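Local coordinates for protein CurM Sulfotransferase (Moorea producta, PDB 4GBM) that probably transfers a sulfonate group from PAPS to a polyketide intermediate of curacin biosynthesis, and is captured here with the spent cofactor PAP bound, at residues A[64-72]-A[146-154]; A[86-94]-A[103-111]. The protein carries 2 engineered substitutions. One frame throughout, in Å; residues are numbered along the deposited sequence.

From the N terminus, the chain leaves edge strand 58-59 of the parallel sheet and enters 64-72, the first half of contact 1. Helix 72-78 follows, then helices 87-96 and 100-113, which fold on each other to close the short loop of contact 2. After helix 117-128 and strand 132-136 the chain arrives at helix 144-153, where 146-154 returns to 64-72 and closes the much longer loop of contact 1. Contact 2 therefore lies wholly within that longer loop, and the two do not cross. They also touch: L64 packs on L88 and T91, and M72 on L110 and E111, joining the helical excursion to the loop beyond the edge strand.

Contact 1: A[64-72]-A[146-154]; sequences LHLLPFNTM and ILERGEALF. With ZN (zinc ion), chain F.
P68 and I146 mark the closest backbone approach, their CA atoms 5.6 Å apart, where a type I turn from L66 to F69 meets helix 144-153. L67 is the main apolar plug. With its CG anti to the backbone N (chi1 -163°), both methyls reach the helix: CD2 of L67 lies 3.8 Å from CG2 of I146, while CD1 packs on the backbone of G150 beside its N. The same L67 CD1 meets CD1 of L153 at 4.0 Å, one turn further along. I146 branches to serve two neighbours, its CD1 packing against P68 CB at 4.0 Å while CG2 attends to L67. The contact belongs to the sulfotransferase fold of the P-loop NTPase clan: helix 144-153 lies on the right-handed crossover from strand 132-136 to strand 158-163, while the loop 64-72 follows edge strand 58-59. Y121 of helix 117-128 also packs on L67. R149 is modelled in two conformers, so its guanidinium contacts are conditional on one of them; in that one its chain bends about the CG-CD bond and NH1 donates to L67 O at 3.1 Å. That bond is bent (137° at the hydrogen), and the acceptor stands well out of the guanidinium plane. In the same conformer P68 O lies over one face of the group, and N70 OD1 approaches R149 NE obliquely at 3.6 Å, the amide and guanidinium planes 73° apart. Away from the helix, ND1 of H65 binds a zinc ion at 2.1 Å, alongside a water and two atoms from elsewhere in the structure. NE2 is hydrogen-bonded to S266, so the imidazole is gripped at both nitrogens and its rotation is fixed. T71 OG1 caps helix 72-78 at the backbone N of E74.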
ATOM      1  N   LEU A  64       4.921   2.686  -6.711  1.00 10.30           N
ATOM      2  CA  LEU A  64       6.108   3.161  -7.428  1.00 10.60           C
ATOM      3  C   LEU A  64       7.070   2.031  -7.777  1.00 11.35           C
ATOM      4  O   LEU A  64       7.879   2.173  -8.701  1.00 12.06           O
ATOM      5  CB  LEU A  64       6.837   4.220  -6.594  1.00 10.82           C
ATOM      6  CG  LEU A  64       6.054   5.499  -6.284  1.00 11.13           C
ATOM      7  CD1 LEU A  64       6.795   6.333  -5.250  1.00 15.90           C
ATOM      8  CD2 LEU A  64       5.774   6.299  -7.548  1.00 13.58           C
ATOM      9  N   HIS A  65       7.001   0.922  -7.037  1.00 11.02           N
ATOM     10  CA  HIS A  65       7.897  -0.229  -7.252  1.00 11.59           C
ATOM     11  C   HIS A  65       9.391   0.150  -7.241  1.00 11.30           C
ATOM     12  O   HIS A  65      10.181  -0.362  -8.041  1.00 13.64           O
ATOM     13  CB  HIS A  65       7.533  -0.987  -8.547  1.00 12.12           C
ATOM     14  CG  HIS A  65       6.068  -1.278  -8.692  1.00 11.77           C
ATOM     15  ND1 HIS A  65       5.431  -2.259  -7.969  1.00 14.38           N
ATOM     16  CD2 HIS A  65       5.120  -0.715  -9.476  1.00 12.47           C
ATOM     17  CE1 HIS A  65       4.155  -2.298  -8.306  1.00 11.82           C
ATOM     18  NE2 HIS A  65       3.938  -1.363  -9.212  1.00 13.08           N
ATOM     19  N   LEU A  66       9.765   1.026  -6.313  1.00 11.37           N
ATOM     20  CA  LEU A  66      11.158   1.450  -6.160  1.00 12.06           C
ATOM     21  C   LEU A  66      11.849   0.710  -5.014  1.00 11.59           C
ATOM     22  O   LEU A  66      12.936   0.152  -5.196  1.00 12.17           O
ATOM     23  CB  LEU A  66      11.230   2.961  -5.924  1.00 11.42           C
ATOM     24  CG  LEU A  66      10.823   3.888  -7.077  1.00 12.80           C
ATOM     25  CD1 LEU A  66      10.756   5.318  -6.580  1.00 12.85           C
ATOM     26  CD2 LEU A  66      11.791   3.775  -8.250  1.00 15.88           C
ATOM     27  N   LEU A  67      11.193   0.686  -3.852  1.00 11.35           N
ATOM     28  CA  LEU A  67      11.792   0.167  -2.617  1.00 12.84           C
ATOM     29  C   LEU A  67      12.462  -1.220  -2.709  1.00 14.56           C
ATOM     30  O   LEU A  67      13.492  -1.430  -2.067  1.00 16.98           O
ATOM     31  CB  LEU A  67      10.785   0.207  -1.457  1.00 11.89           C
ATOM     32  CG  LEU A  67      11.353   0.077  -0.039  1.00 13.69           C
ATOM     33  CD1 LEU A  67      12.305   1.234   0.299  1.00 18.16           C
ATOM     34  CD2 LEU A  67      10.210   0.002   0.957  1.00 13.84           C
ATOM     35  N   PRO A  68      11.902  -2.164  -3.502  1.00 14.62           N
ATOM     36  CA  PRO A  68      12.552  -3.481  -3.570  1.00 16.17           C
ATOM     37  C   PRO A  68      13.898  -3.534  -4.317  1.00 17.01           C
ATOM     38  O   PRO A  68      14.580  -4.561  -4.256  1.00 19.51           O
ATOM     39  CB  PRO A  68      11.521  -4.344  -4.314  1.00 15.16           C
ATOM     40  CG  PRO A  68      10.225  -3.621  -4.162  1.00 15.56           C
ATOM     41  CD  PRO A  68      10.604  -2.174  -4.201  1.00 14.65           C
ATOM     42  N   PHE A  69      14.282  -2.454  -5.000  1.00 15.83           N
ATOM     43  CA  PHE A  69      15.448  -2.478  -5.900  1.00 16.80           C
ATOM     44  C   PHE A  69      16.560  -1.521  -5.485  1.00 17.39           C
ATOM     45  O   PHE A  69      16.302  -0.507  -4.834  1.00 17.85           O
ATOM     46  CB  PHE A  69      15.010  -2.166  -7.330  1.00 17.36           C
ATOM     47  CG  PHE A  69      13.886  -3.033  -7.814  1.00 15.48           C
ATOM     48  CD1 PHE A  69      14.124  -4.360  -8.174  1.00 20.47           C
ATOM     49  CD2 PHE A  69      12.592  -2.539  -7.889  1.00 15.08           C
ATOM     50  CE1 PHE A  69      13.087  -5.171  -8.608  1.00 18.91           C
ATOM     51  CE2 PHE A  69      11.547  -3.346  -8.330  1.00 15.43           C
ATOM     52  CZ  PHE A  69      11.798  -4.664  -8.687  1.00 17.42           C
ATOM     53  N   ASN A  70      17.795  -1.844  -5.863  1.00 17.86           N
ATOM     54  CA  ASN A  70      18.922  -0.961  -5.566  1.00 18.85           C
ATOM     55  C   ASN A  70      19.168   0.092  -6.642  1.00 17.96           C
ATOM     56  O   ASN A  70      19.546   1.221  -6.330  1.00 18.11           O
ATOM     57  CB  ASN A  70      20.201  -1.767  -5.315  1.00 21.36           C
ATOM     58  CG  ASN A  70      20.143  -2.570  -4.026  1.00 25.36           C
ATOM     59  OD1 ASN A  70      19.648  -2.093  -3.002  1.00 32.57           O
ATOM     60  ND2 ASN A  70      20.651  -3.794  -4.071  1.00 31.04           N
ATOM     61  N   THR A  71      18.968  -0.284  -7.902  1.00 17.53           N
ATOM     62  CA  THR A  71      19.244   0.607  -9.034  1.00 18.32           C
ATOM     63  C   THR A  71      18.116   0.555 -10.059  1.00 16.35           C
ATOM     64  O   THR A  71      17.352  -0.406 -10.096  1.00 16.80           O
ATOM     65  CB  THR A  71      20.547   0.233  -9.766  1.00 20.10           C
ATOM     66  OG1 THR A  71      20.382  -1.043 -10.400  1.00 23.79           O
ATOM     67  CG2 THR A  71      21.742   0.211  -8.816  1.00 23.86           C
ATOM     68  N   MET A  72      18.020   1.587 -10.890  1.00 23.04           N
ATOM     69  CA  MET A  72      16.958   1.662 -11.891  1.00 22.49           C
ATOM     70  C   MET A  72      17.056   0.610 -13.002  1.00 23.59           C
ATOM     71  O   MET A  72      16.032   0.195 -13.543  1.00 23.48           O
ATOM     72  CB  MET A  72      16.856   3.072 -12.479  1.00 21.75           C
ATOM     73  CG  MET A  72      16.275   4.086 -11.507  1.00 20.80           C
ATOM     74  SD  MET A  72      14.569   3.709 -11.015  1.00 20.11           S
ATOM     75  CE  MET A  72      13.659   4.308 -12.440  1.00 19.90           C
ATOM     76  N   ILE A 146      12.827  -5.907   2.561  1.00 14.41           N
ATOM     77  CA  ILE A 146      12.274  -4.710   1.919  1.00 14.30           C
ATOM     78  C   ILE A 146      11.866  -3.678   2.976  1.00 14.07           C
ATOM     79  O   ILE A 146      12.165  -2.493   2.834  1.00 13.71           O
ATOM     80  CB  ILE A 146      11.092  -5.023   0.968  1.00 14.55           C
ATOM     81  CG1 ILE A 146      11.565  -5.875  -0.216  1.00 16.06           C
ATOM     82  CG2 ILE A 146      10.448  -3.718   0.469  1.00 15.01           C
ATOM     83  CD1 ILE A 146      10.420  -6.432  -1.091  1.00 18.75           C
ATOM     84  N   LEU A 147      11.200  -4.136   4.037  1.00 13.74           N
ATOM     85  CA  LEU A 147      10.863  -3.257   5.165  1.00 14.52           C
ATOM     86  C   LEU A 147      12.111  -2.585   5.734  1.00 15.99           C
ATOM     87  O   LEU A 147      12.117  -1.376   6.003  1.00 17.31           O
ATOM     88  CB  LEU A 147      10.113  -4.036   6.256  1.00 14.95           C
ATOM     89  CG  LEU A 147       8.772  -4.662   5.850  1.00 12.44           C
ATOM     90  CD1 LEU A 147       8.198  -5.470   6.999  1.00 12.50           C
ATOM     91  CD2 LEU A 147       7.761  -3.589   5.399  1.00 12.34           C
ATOM     92  N   GLU A 148      13.179  -3.364   5.882  1.00 15.02           N
ATOM     93  CA  GLU A 148      14.449  -2.852   6.392  1.00 17.44           C
ATOM     94  C   GLU A 148      15.073  -1.814   5.464  1.00 17.11           C
ATOM     95  O   GLU A 148      15.716  -0.876   5.944  1.00 16.72           O
ATOM     96  CB  GLU A 148      15.426  -3.996   6.668  1.00 17.88           C
ATOM     97  CG  GLU A 148      15.058  -4.815   7.899  1.00 23.68           C
ATOM     98  CD  GLU A 148      16.068  -5.898   8.207  1.00 33.52           C
ATOM     99  OE1 GLU A 148      16.251  -6.805   7.363  1.00 37.93           O
ATOM    100  OE2 GLU A 148      16.672  -5.846   9.301  1.00 39.80           O
ATOM    101  N   ARG A 149      14.870  -1.961   4.150  1.00 18.14           N
ATOM    102  CA  ARG A 149      15.423  -0.997   3.197  0.50 18.01           C
ATOM    103  C   ARG A 149      14.841   0.410   3.391  1.00 17.58           C
ATOM    104  O   ARG A 149      15.542   1.403   3.181  1.00 18.16           O
ATOM    105  CB  ARG A 149      15.277  -1.475   1.743  0.50 18.33           C
ATOM    106  CG  ARG A 149      16.206  -0.740   0.773  0.50 18.43           C
ATOM    107  CD  ARG A 149      16.173  -1.301  -0.642  0.50 21.59           C
ATOM    108  NE  ARG A 149      16.899  -2.563  -0.769  0.50 24.95           N
ATOM    109  CZ  ARG A 149      16.315  -3.755  -0.810  0.50 26.05           C
ATOM    110  NH1 ARG A 149      14.995  -3.847  -0.735  0.50 25.56           N
ATOM    111  NH2 ARG A 149      17.049  -4.853  -0.928  0.50 26.97           N
ATOM    112  N   GLY A 150      13.578   0.497   3.809  1.00 16.20           N
ATOM    113  CA  GLY A 150      12.952   1.785   4.110  1.00 14.23           C
ATOM    114  C   GLY A 150      13.715   2.549   5.188  1.00 14.48           C
ATOM    115  O   GLY A 150      13.948   3.755   5.076  1.00 14.27           O
ATOM    116  N   GLU A 151      14.111   1.834   6.234  1.00 12.75           N
ATOM    117  CA  GLU A 151      14.897   2.425   7.312  1.00 12.05           C
ATOM    118  C   GLU A 151      16.338   2.705   6.900  1.00 12.98           C
ATOM    119  O   GLU A 151      17.012   3.536   7.512  1.00 14.07           O
ATOM    120  CB  GLU A 151      14.847   1.531   8.558  1.00 12.12           C
ATOM    121  CG  GLU A 151      13.475   1.536   9.232  1.00 12.28           C
ATOM    122  CD  GLU A 151      13.146   2.891   9.848  1.00 13.46           C
ATOM    123  OE1 GLU A 151      13.785   3.256  10.859  1.00 16.27           O
ATOM    124  OE2 GLU A 151      12.256   3.595   9.316  1.00 13.75           O
ATOM    125  N   ALA A 152      16.807   2.016   5.864  1.00 13.08           N
ATOM    126  CA  ALA A 152      18.162   2.236   5.358  1.00 13.04           C
ATOM    127  C   ALA A 152      18.246   3.472   4.471  1.00 13.13           C
ATOM    128  O   ALA A 152      19.276   4.154   4.450  1.00 14.96           O
ATOM    129  CB  ALA A 152      18.662   1.008   4.608  1.00 14.58           C
ATOM    130  N   LEU A 153      17.165   3.759   3.750  1.00 12.54           N
ATOM    131  CA  LEU A 153      17.163   4.849   2.773  1.00 12.55           C
ATOM    132  C   LEU A 153      16.680   6.178   3.338  1.00 12.43           C
ATOM    133  O   LEU A 153      17.084   7.241   2.858  1.00 13.26           O
ATOM    134  CB  LEU A 153      16.301   4.481   1.558  1.00 12.98           C
ATOM    135  CG  LEU A 153      16.753   3.313   0.675  1.00 16.93           C
ATOM    136  CD1 LEU A 153      15.791   3.130  -0.491  1.00 20.93           C
ATOM    137  CD2 LEU A 153      18.178   3.497   0.179  1.00 23.30           C
ATOM    138  N   PHE A 154      15.806   6.102   4.338  1.00 11.84           N
ATOM    139  CA  PHE A 154      15.107   7.265   4.876  1.00 11.27           C
ATOM    140  C   PHE A 154      15.316   7.373   6.372  1.00 11.52           C
ATOM    141  O   PHE A 154      15.419   6.356   7.069  1.00 12.77           O
ATOM    142  CB  PHE A 154      13.594   7.154   4.640  1.00 11.17           C
ATOM    143  CG  PHE A 154      13.193   7.070   3.193  1.00  9.70           C
ATOM    144  CD1 PHE A 154      13.022   8.226   2.445  1.00 11.54           C
ATOM    145  CD2 PHE A 154      12.968   5.832   2.582  1.00 10.99           C
ATOM    146  CE1 PHE A 154      12.644   8.162   1.102  1.00 11.87           C
ATOM    147  CE2 PHE A 154      12.585   5.763   1.231  1.00 11.00           C
ATOM    148  CZ  PHE A 154      12.424   6.940   0.503  1.00 10.23           C
TER
HETATM  149 ZN    ZN F 405       6.230  -3.743  -6.668  1.00 15.13          ZN
HETATM  150  O   HOH W   1       4.723  -5.263  -6.582  1.00 12.40           O

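Contact 2: A[86-94]-A[103-111]; sequences EGLQKTFME and SQALIKDLE. With ZN (zinc ion), chain B; SO4 (sulfate ion), chain Q.
F92 of helix 87-96 fits as a knob into the hole formed by S103, L106, I107 and L110 of helix 100-113, a single knob-into-hole fit between two consecutive helices of the sulfotransferase fold's helical excursion between strands 58-59 and 132-136. The segment axes approach to 9.1 Å and run 115° apart, so the helices are steeply crossed. Among the apolar contacts, the CD2 methyl of L106 makes a CH-pi contact over one face of the F92 ring, 3.9 Å from the ring centroid. CG1 of I107 comes to 3.8 Å from ring atom CD2 of F92. The side chains of L110 and F92 come from opposite directions, bringing L110 CD1 near CZ at the far end of the ring. The CD1 end of I107 reaches on to the first helix, 3.6 Å from CA of Q89, and also touches L88. M123 and L124 of helix 117-128 pack on F92 as well. The polar link is a single hydrogen bond: S103 OG, anti to its own backbone nitrogen (chi1 -176°), donates to Q89 O at 2.7 Å, in the carbonyl plane and on a lone pair. That oxygen also accepts the helical bond from M93 N, so two donors grip it. Bound ions collect near the start of helix 87-96. A sulfate, probably from the crystallisation liquor, takes a hydrogen bond from Q89 N to its O3 at 2.8 Å and another from R75 NH2. At the N-cap, E86 extends its carboxylate to a second ion, a zinc bound by OE1 at 2.0 Å, and the zinc-bound water donates back to E86 OE2.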
ATOM      1  N   GLU A  86       1.850   1.816 -13.719  1.00 20.55           N
ATOM      2  CA  GLU A  86       2.405   3.099 -14.145  1.00 20.49           C
ATOM      3  C   GLU A  86       2.461   4.167 -13.053  1.00 19.98           C
ATOM      4  O   GLU A  86       2.512   5.356 -13.362  1.00 20.36           O
ATOM      5  CB  GLU A  86       1.623   3.624 -15.349  1.00 21.40           C
ATOM      6  CG  GLU A  86       1.739   2.729 -16.569  1.00 22.99           C
ATOM      7  CD  GLU A  86       1.064   3.290 -17.799  1.00 27.91           C
ATOM      8  OE1 GLU A  86       1.240   2.679 -18.867  1.00 30.15           O
ATOM      9  OE2 GLU A  86       0.363   4.326 -17.714  1.00 27.51           O
ATOM     10  N   GLY A  87       2.464   3.746 -11.786  1.00 19.49           N
ATOM     11  CA  GLY A  87       2.579   4.684 -10.664  1.00 19.23           C
ATOM     12  C   GLY A  87       3.698   5.695 -10.852  1.00 19.13           C
ATOM     13  O   GLY A  87       3.498   6.901 -10.676  1.00 19.47           O
ATOM     14  N   LEU A  88       4.882   5.207 -11.211  1.00 18.89           N
ATOM     15  CA  LEU A  88       6.029   6.095 -11.414  1.00 18.88           C
ATOM     16  C   LEU A  88       5.838   7.017 -12.616  1.00 19.49           C
ATOM     17  O   LEU A  88       6.100   8.218 -12.525  1.00 19.81           O
ATOM     18  CB  LEU A  88       7.332   5.294 -11.524  1.00 18.70           C
ATOM     19  CG  LEU A  88       8.640   6.099 -11.533  1.00 18.71           C
ATOM     20  CD1 LEU A  88       8.854   6.841 -10.205  1.00 19.99           C
ATOM     21  CD2 LEU A  88       9.811   5.169 -11.818  1.00 18.82           C
ATOM     22  N   GLN A  89       5.357   6.461 -13.727  1.00 19.90           N
ATOM     23  CA  GLN A  89       5.042   7.253 -14.923  1.00 20.81           C
ATOM     24  C   GLN A  89       4.000   8.334 -14.628  1.00 21.41           C
ATOM     25  O   GLN A  89       4.182   9.491 -15.004  1.00 22.18           O
ATOM     26  CB  GLN A  89       4.574   6.341 -16.057  1.00 21.64           C
ATOM     27  CG  GLN A  89       4.501   7.006 -17.412  1.00 24.53           C
ATOM     28  CD  GLN A  89       3.990   6.066 -18.492  1.00 30.13           C
ATOM     29  OE1 GLN A  89       2.841   6.158 -18.917  1.00 34.37           O
ATOM     30  NE2 GLN A  89       4.845   5.149 -18.934  1.00 32.45           N
ATOM     31  N   LYS A  90       2.924   7.959 -13.931  1.00 21.27           N
ATOM     32  CA  LYS A  90       1.881   8.908 -13.544  1.00 22.06           C
ATOM     33  C   LYS A  90       2.390   9.972 -12.587  1.00 22.10           C
ATOM     34  O   LYS A  90       1.953  11.125 -12.649  1.00 23.25           O
ATOM     35  CB  LYS A  90       0.675   8.184 -12.928  1.00 22.18           C
ATOM     36  CG  LYS A  90      -0.189   7.467 -13.952  1.00 25.23           C
ATOM     37  CD  LYS A  90      -1.347   6.740 -13.284  1.00 28.93           C
ATOM     38  CE  LYS A  90      -2.228   6.050 -14.315  1.00 32.33           C
ATOM     39  NZ  LYS A  90      -2.860   7.008 -15.262  1.00 36.38           N
ATOM     40  N   THR A  91       3.309   9.585 -11.698  1.00 21.12           N
ATOM     41  CA  THR A  91       3.896  10.532 -10.758  1.00 21.27           C
ATOM     42  C   THR A  91       4.607  11.665 -11.494  1.00 22.05           C
ATOM     43  O   THR A  91       4.323  12.836 -11.242  1.00 23.14           O
ATOM     44  CB  THR A  91       4.831   9.831  -9.745  1.00 20.28           C
ATOM     45  OG1 THR A  91       4.035   9.033  -8.861  1.00 19.97           O
ATOM     46  CG2 THR A  91       5.608  10.846  -8.923  1.00 20.61           C
ATOM     47  N   PHE A  92       5.509  11.322 -12.415  1.00 21.73           N
ATOM     48  CA  PHE A  92       6.211  12.347 -13.182  1.00 22.60           C
ATOM     49  C   PHE A  92       5.269  13.171 -14.068  1.00 24.12           C
ATOM     50  O   PHE A  92       5.492  14.367 -14.263  1.00 25.35           O
ATOM     51  CB  PHE A  92       7.366  11.745 -13.998  1.00 22.12           C
ATOM     52  CG  PHE A  92       8.581  11.401 -13.172  1.00 21.24           C
ATOM     53  CD1 PHE A  92       9.266  12.387 -12.462  1.00 23.61           C
ATOM     54  CD2 PHE A  92       9.050  10.093 -13.117  1.00 21.17           C
ATOM     55  CE1 PHE A  92      10.389  12.068 -11.702  1.00 24.12           C
ATOM     56  CE2 PHE A  92      10.173   9.763 -12.357  1.00 22.92           C
ATOM     57  CZ  PHE A  92      10.842  10.750 -11.652  1.00 22.88           C
ATOM     58  N   MET A  93       4.209  12.541 -14.573  1.00 24.27           N
ATOM     59  CA  MET A  93       3.173  13.256 -15.332  1.00 25.95           C
ATOM     60  C   MET A  93       2.505  14.348 -14.503  1.00 27.08           C
ATOM     61  O   MET A  93       2.329  15.465 -14.981  1.00 28.87           O
ATOM     62  CB  MET A  93       2.102  12.303 -15.851  1.00 25.94           C
ATOM     63  CG  MET A  93       2.582  11.288 -16.860  1.00 25.44           C
ATOM     64  SD  MET A  93       1.175  10.435 -17.568  1.00 30.19           S
ATOM     65  CE  MET A  93       1.681   8.726 -17.517  1.00 26.17           C
ATOM     66  N   GLU A  94       2.137  14.013 -13.263  1.00 26.48           N
ATOM     67  CA  GLU A  94       1.475  14.958 -12.358  1.00 29.19           C
ATOM     68  C   GLU A  94       2.400  16.098 -11.944  1.00 30.01           C
ATOM     69  O   GLU A  94       2.069  17.276 -12.119  1.00 33.15           O
ATOM     70  CB  GLU A  94       0.975  14.243 -11.092  1.00 27.95           C
ATOM     71  CG  GLU A  94      -0.192  13.284 -11.290  1.00 31.94           C
ATOM     72  CD  GLU A  94      -1.537  13.978 -11.492  1.00 37.34           C
ATOM     73  OE1 GLU A  94      -2.457  13.316 -12.015  1.00 37.20           O
ATOM     74  OE2 GLU A  94      -1.680  15.171 -11.133  1.00 42.60           O
ATOM     75  N   SER A 103       7.005  11.509 -19.929  1.00 20.17           N
ATOM     76  CA  SER A 103       7.280  10.894 -18.630  1.00 19.42           C
ATOM     77  C   SER A 103       8.067   9.590 -18.806  1.00 18.82           C
ATOM     78  O   SER A 103       9.055   9.355 -18.102  1.00 19.17           O
ATOM     79  CB  SER A 103       5.979  10.647 -17.870  1.00 18.74           C
ATOM     80  OG  SER A 103       6.232  10.130 -16.576  1.00 19.56           O
ATOM     81  N   GLN A 104       7.648   8.763 -19.763  1.00 20.73           N
ATOM     82  CA  GLN A 104       8.376   7.530 -20.088  1.00 20.53           C
ATOM     83  C   GLN A 104       9.822   7.801 -20.540  1.00 20.36           C
ATOM     84  O   GLN A 104      10.743   7.082 -20.136  1.00 20.32           O
ATOM     85  CB  GLN A 104       7.635   6.713 -21.150  1.00 22.82           C
ATOM     86  CG  GLN A 104       8.326   5.392 -21.485  1.00 26.68           C
ATOM     87  CD  GLN A 104       7.762   4.704 -22.715  1.00 32.93           C
ATOM     88  OE1 GLN A 104       7.520   5.332 -23.749  1.00 34.63           O
ATOM     89  NE2 GLN A 104       7.566   3.399 -22.612  1.00 33.57           N
ATOM     90  N   ALA A 105      10.007   8.837 -21.359  1.00 20.15           N
ATOM     91  CA  ALA A 105      11.334   9.229 -21.852  1.00 19.65           C
ATOM     92  C   ALA A 105      12.254   9.625 -20.694  1.00 18.77           C
ATOM     93  O   ALA A 105      13.445   9.292 -20.689  1.00 18.94           O
ATOM     94  CB  ALA A 105      11.216  10.365 -22.867  1.00 21.52           C
ATOM     95  N   LEU A 106      11.692  10.329 -19.714  1.00 17.47           N
ATOM     96  CA  LEU A 106      12.442  10.711 -18.516  1.00 16.32           C
ATOM     97  C   LEU A 106      12.869   9.475 -17.716  1.00 15.67           C
ATOM     98  O   LEU A 106      14.035   9.348 -17.327  1.00 15.57           O
ATOM     99  CB  LEU A 106      11.620  11.664 -17.642  1.00 15.82           C
ATOM    100  CG  LEU A 106      12.176  12.044 -16.261  1.00 15.89           C
ATOM    101  CD1 LEU A 106      13.552  12.698 -16.365  1.00 18.55           C
ATOM    102  CD2 LEU A 106      11.193  12.958 -15.528  1.00 16.04           C
ATOM    103  N   ILE A 107      11.926   8.568 -17.471  1.00 15.31           N
ATOM    104  CA  ILE A 107      12.224   7.335 -16.737  1.00 14.80           C
ATOM    105  C   ILE A 107      13.300   6.505 -17.449  1.00 15.38           C
ATOM    106  O   ILE A 107      14.219   5.984 -16.811  1.00 15.12           O
ATOM    107  CB  ILE A 107      10.940   6.514 -16.456  1.00 14.41           C
ATOM    108  CG1 ILE A 107      10.069   7.274 -15.448  1.00 14.01           C
ATOM    109  CG2 ILE A 107      11.285   5.126 -15.914  1.00 16.28           C
ATOM    110  CD1 ILE A 107       8.606   6.863 -15.442  1.00 13.59           C
ATOM    111  N   LYS A 108      13.217   6.425 -18.774  1.00 16.80           N
ATOM    112  CA  LYS A 108      14.224   5.701 -19.543  1.00 17.00           C
ATOM    113  C   LYS A 108      15.613   6.324 -19.395  1.00 17.60           C
ATOM    114  O   LYS A 108      16.620   5.614 -19.422  1.00 17.62           O
ATOM    115  CB  LYS A 108      13.829   5.603 -21.016  1.00 18.85           C
ATOM    116  CG  LYS A 108      12.691   4.629 -21.272  1.00 21.87           C
ATOM    117  CD  LYS A 108      12.526   4.333 -22.748  1.00 26.67           C
ATOM    118  CE  LYS A 108      11.367   3.375 -22.982  1.00 28.74           C
ATOM    119  NZ  LYS A 108      11.516   2.114 -22.194  1.00 31.19           N
ATOM    120  N   ASP A 109      15.663   7.644 -19.229  1.00 17.03           N
ATOM    121  CA  ASP A 109      16.941   8.326 -19.038  1.00 17.18           C
ATOM    122  C   ASP A 109      17.539   7.974 -17.675  1.00 16.40           C
ATOM    123  O   ASP A 109      18.753   7.781 -17.553  1.00 17.38           O
ATOM    124  CB  ASP A 109      16.783   9.838 -19.178  1.00 17.33           C
ATOM    125  CG  ASP A 109      18.113  10.534 -19.378  1.00 18.93           C
ATOM    126  OD1 ASP A 109      18.580  10.596 -20.532  1.00 21.29           O
ATOM    127  OD2 ASP A 109      18.697  11.007 -18.380  1.00 19.32           O
ATOM    128  N   LEU A 110      16.682   7.879 -16.659  1.00 15.64           N
ATOM    129  CA  LEU A 110      17.119   7.493 -15.318  1.00 15.37           C
ATOM    130  C   LEU A 110      17.640   6.061 -15.337  1.00 16.12           C
ATOM    131  O   LEU A 110      18.615   5.743 -14.659  1.00 16.40           O
ATOM    132  CB  LEU A 110      15.973   7.625 -14.301  1.00 14.05           C
ATOM    133  CG  LEU A 110      15.191   8.942 -14.243  1.00 16.26           C
ATOM    134  CD1 LEU A 110      14.161   8.906 -13.109  1.00 13.95           C
ATOM    135  CD2 LEU A 110      16.117  10.162 -14.118  1.00 15.57           C
ATOM    136  N   GLU A 111      16.983   5.209 -16.121  1.00 16.52           N
ATOM    137  CA  GLU A 111      17.403   3.816 -16.288  1.00 17.19           C
ATOM    138  C   GLU A 111      18.732   3.709 -17.041  1.00 18.53           C
ATOM    139  O   GLU A 111      19.593   2.903 -16.677  1.00 19.74           O
ATOM    140  CB  GLU A 111      16.312   3.006 -16.996  1.00 18.18           C
ATOM    141  CG  GLU A 111      15.016   2.890 -16.180  1.00 17.98           C
ATOM    142  CD  GLU A 111      13.844   2.325 -16.971  1.00 19.90           C
ATOM    143  OE1 GLU A 111      13.860   2.412 -18.221  1.00 22.54           O
ATOM    144  OE2 GLU A 111      12.898   1.799 -16.336  1.00 22.53           O
TER
HETATM  145 ZN    ZN B 401       0.207   3.677 -20.283  0.50 12.64          ZN
HETATM  146  S   SO4 Q 416       6.811   2.985 -14.891  0.80 19.76           S
HETATM  147  O1  SO4 Q 416       7.943   3.234 -14.007  0.80 23.16           O
HETATM  148  O2  SO4 Q 416       6.484   1.562 -14.794  0.80 30.10           O
HETATM  149  O3  SO4 Q 416       5.657   3.763 -14.465  0.80 21.64           O
HETATM  150  O4  SO4 Q 416       7.230   3.314 -16.248  0.80 27.41           O
HETATM  151  O   HOH W   2       0.322   5.657 -20.524  1.00 28.43           O